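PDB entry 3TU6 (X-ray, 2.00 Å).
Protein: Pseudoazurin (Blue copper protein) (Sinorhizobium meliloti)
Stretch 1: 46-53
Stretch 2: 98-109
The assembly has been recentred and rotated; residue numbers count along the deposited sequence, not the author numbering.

Stretch 1, residues 46-53: LMKGGAPE
Stretch 2 98-109: ANLEAVKGIKYP

How do the two backbones run past each other? Stretch 1 has an extended start and then a type II beta turn from Met47 to Gly50, closed by Gly50 N to Met47 O at 3.0 Å; Lys48 sits at phi/psi -67/119 and Gly49 at 75/17, a positive phi that favours glycine. Ala51 (-143/159) and Pro52 (-66/153) are extended again. Stretch 2 enters a short helix at Leu100, with Val103 N hydrogen-bonded to Asn99 O at 3.1 Å, and continues through Gly105 (-93/2) and Ile106 (-80/175). The chains run antiparallel: CA of Gly49 lies 6.4 Å from CA of Ile106, CA of Gly50 5.3 Å from CA of Val103, and CA of Pro52 6.0 Å from CA of Asn99.

What fills the turn side of the contact? Ile106, chi1 p and chi2 t, points toward stretch 1 and packs over the turn, its CG2 3.2 Å from Gly49 O and its CD1 3.8 Å from Gly50 CA. An ideal CB on Gly50 would lie only 3.4 Å from Ile106 CD1, so the bare glycine permits this close packing. Val103, chi1 m, adds CG1 at 4.1 Å from Gly50 C.

Where does Met47 go? Its m, t, p side chain points toward stretch 2, with CB 4.2 Å from Ile106 CD1 and CE 3.4 Å from Lys107 O. SD approaches Tyr108 CE1 obliquely at 4.0 Å. Tyr108 (chi1 m, chi2 -78°) is anchored by OH donating to Val103 O at 2.7 Å.

What joins the polar end? Among the atoms modelled, no direct hydrogen bond crosses the contact. Asn99, chi1 p and chi2 -31°, brings ND2 to 3.1 Å from Pro52 N, which has no hydrogen to share. Instead, a water accepts from Asn99 ND2 at 2.7 Å and donates to Ala51 O at 2.8 Å.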

# COMPACT_ATOMS: atom_id res chain seq x y z
N LEU A 46 7.68 0.86 -1.45
CA LEU A 46 7.02 2.12 -1.76
C LEU A 46 7.19 2.44 -3.24
O LEU A 46 8.29 2.31 -3.78
CB LEU A 46 7.61 3.25 -0.91
CG LEU A 46 6.95 4.63 -1.01
CD1 LEU A 46 5.55 4.62 -0.41
CD2 LEU A 46 7.82 5.69 -0.33
N MET A 47 6.11 2.84 -3.89
CA MET A 47 6.14 3.20 -5.31
C MET A 47 6.85 4.53 -5.50
O MET A 47 6.85 5.38 -4.61
CB MET A 47 4.73 3.27 -5.89
CG MET A 47 3.96 1.96 -5.80
SD MET A 47 2.42 1.96 -6.74
CE MET A 47 3.06 1.95 -8.42
N LYS A 48 7.47 4.71 -6.67
CA LYS A 48 8.23 5.92 -6.97
C LYS A 48 7.27 7.11 -7.07
O LYS A 48 6.36 7.13 -7.90
CB LYS A 48 9.02 5.75 -8.28
CG LYS A 48 10.35 6.50 -8.32
CD LYS A 48 10.17 8.01 -8.35
CE LYS A 48 11.49 8.73 -8.59
NZ LYS A 48 12.04 8.47 -9.95
N GLY A 49 7.48 8.10 -6.20
CA GLY A 49 6.62 9.28 -6.14
C GLY A 49 5.27 9.03 -5.48
O GLY A 49 4.34 9.83 -5.63
N GLY A 50 5.17 7.92 -4.74
CA GLY A 50 3.91 7.51 -4.12
C GLY A 50 3.82 7.79 -2.63
O GLY A 50 3.10 7.10 -1.91
N ALA A 51 4.56 8.80 -2.16
CA ALA A 51 4.55 9.18 -0.75
C ALA A 51 4.64 10.70 -0.62
O ALA A 51 5.10 11.37 -1.55
CB ALA A 51 5.70 8.51 -0.02
N PRO A 52 4.22 11.24 0.53
CA PRO A 52 4.33 12.69 0.74
C PRO A 52 5.79 13.13 0.83
O PRO A 52 6.66 12.34 1.21
CB PRO A 52 3.61 12.92 2.07
CG PRO A 52 3.63 11.61 2.76
CD PRO A 52 3.61 10.57 1.70
N GLU A 53 6.05 14.39 0.46
CA GLU A 53 7.41 14.92 0.42
C GLU A 53 8.09 14.82 1.78
O GLU A 53 7.48 15.11 2.81
CB GLU A 53 7.40 16.38 -0.05
CG GLU A 53 6.97 16.56 -1.50
CD GLU A 53 7.01 18.01 -1.96
OE1 GLU A 53 7.11 18.92 -1.10
OE2 GLU A 53 6.93 18.25 -3.19
N ALA A 98 -3.43 14.50 2.27
CA ALA A 98 -3.11 15.80 1.69
C ALA A 98 -2.54 15.68 0.27
O ALA A 98 -2.80 16.52 -0.58
CB ALA A 98 -2.13 16.55 2.58
N ASN A 99 -1.75 14.62 0.03
CA ASN A 99 -1.10 14.40 -1.26
C ASN A 99 -1.87 13.43 -2.17
O ASN A 99 -1.27 12.74 -3.00
CB ASN A 99 0.33 13.90 -1.05
CG ASN A 99 0.38 12.51 -0.42
OD1 ASN A 99 -0.50 12.14 0.35
ND2 ASN A 99 1.41 11.74 -0.76
N LEU A 100 -3.19 13.40 -2.03
CA LEU A 100 -4.03 12.47 -2.79
C LEU A 100 -4.00 12.77 -4.29
O LEU A 100 -4.00 11.86 -5.11
CB LEU A 100 -5.47 12.51 -2.26
CG LEU A 100 -6.49 11.50 -2.79
CD1 LEU A 100 -7.04 11.92 -4.15
CD2 LEU A 100 -5.90 10.09 -2.87
N GLU A 101 -3.99 14.06 -4.63
CA GLU A 101 -3.92 14.49 -6.03
C GLU A 101 -2.60 14.07 -6.68
O GLU A 101 -2.57 13.64 -7.83
CB GLU A 101 -4.10 16.01 -6.13
CG GLU A 101 -4.28 16.53 -7.55
CD GLU A 101 -4.43 18.05 -7.62
OE1 GLU A 101 -4.47 18.70 -6.56
OE2 GLU A 101 -4.49 18.58 -8.74
N ALA A 102 -1.51 14.20 -5.93
CA ALA A 102 -0.18 13.86 -6.42
C ALA A 102 -0.02 12.36 -6.68
O ALA A 102 0.53 11.96 -7.71
CB ALA A 102 0.89 14.34 -5.45
N VAL A 103 -0.51 11.54 -5.75
CA VAL A 103 -0.39 10.08 -5.87
C VAL A 103 -1.27 9.49 -6.98
O VAL A 103 -1.00 8.40 -7.48
CB VAL A 103 -0.70 9.35 -4.54
CG1 VAL A 103 0.29 9.79 -3.46
CG2 VAL A 103 -2.14 9.60 -4.10
N LYS A 104 -2.32 10.22 -7.37
CA LYS A 104 -3.16 9.81 -8.50
C LYS A 104 -2.40 9.85 -9.83
O LYS A 104 -2.71 9.08 -10.75
CB LYS A 104 -4.41 10.68 -8.61
CG LYS A 104 -5.57 10.23 -7.73
CD LYS A 104 -6.76 11.16 -7.86
CE LYS A 104 -8.01 10.56 -7.25
NZ LYS A 104 -9.15 11.52 -7.24
N GLY A 105 -1.41 10.73 -9.93
CA GLY A 105 -0.70 10.97 -11.19
C GLY A 105 0.56 10.16 -11.44
O GLY A 105 1.22 10.36 -12.47
N ILE A 106 0.91 9.26 -10.53
CA ILE A 106 2.13 8.45 -10.69
C ILE A 106 1.89 7.28 -11.66
O ILE A 106 0.77 7.07 -12.13
CB ILE A 106 2.68 7.93 -9.33
CG1 ILE A 106 1.81 6.82 -8.74
CG2 ILE A 106 2.81 9.09 -8.34
CD1 ILE A 106 2.29 6.32 -7.39
N LYS A 107 2.96 6.54 -11.95
CA LYS A 107 2.89 5.44 -12.92
C LYS A 107 2.28 4.18 -12.30
O LYS A 107 2.82 3.63 -11.34
CB LYS A 107 4.29 5.12 -13.46
N TYR A 108 1.15 3.75 -12.86
CA TYR A 108 0.49 2.51 -12.46
C TYR A 108 0.47 1.54 -13.64
O TYR A 108 -0.43 1.60 -14.48
CB TYR A 108 -0.93 2.79 -11.97
CG TYR A 108 -0.99 3.58 -10.69
CD1 TYR A 108 -0.76 2.97 -9.46
CD2 TYR A 108 -1.29 4.94 -10.70
CE1 TYR A 108 -0.81 3.70 -8.28
CE2 TYR A 108 -1.34 5.68 -9.52
CZ TYR A 108 -1.10 5.05 -8.31
OH TYR A 108 -1.15 5.77 -7.14
N PRO A 109 1.46 0.63 -13.71
CA PRO A 109 1.59 -0.27 -14.85
C PRO A 109 0.63 -1.46 -14.79
O PRO A 109 0.39 -2.01 -13.71
CB PRO A 109 3.03 -0.76 -14.74
CG PRO A 109 3.32 -0.75 -13.29
CD PRO A 109 2.53 0.40 -12.71
O HOH W 1 2.94 12.56 -2.88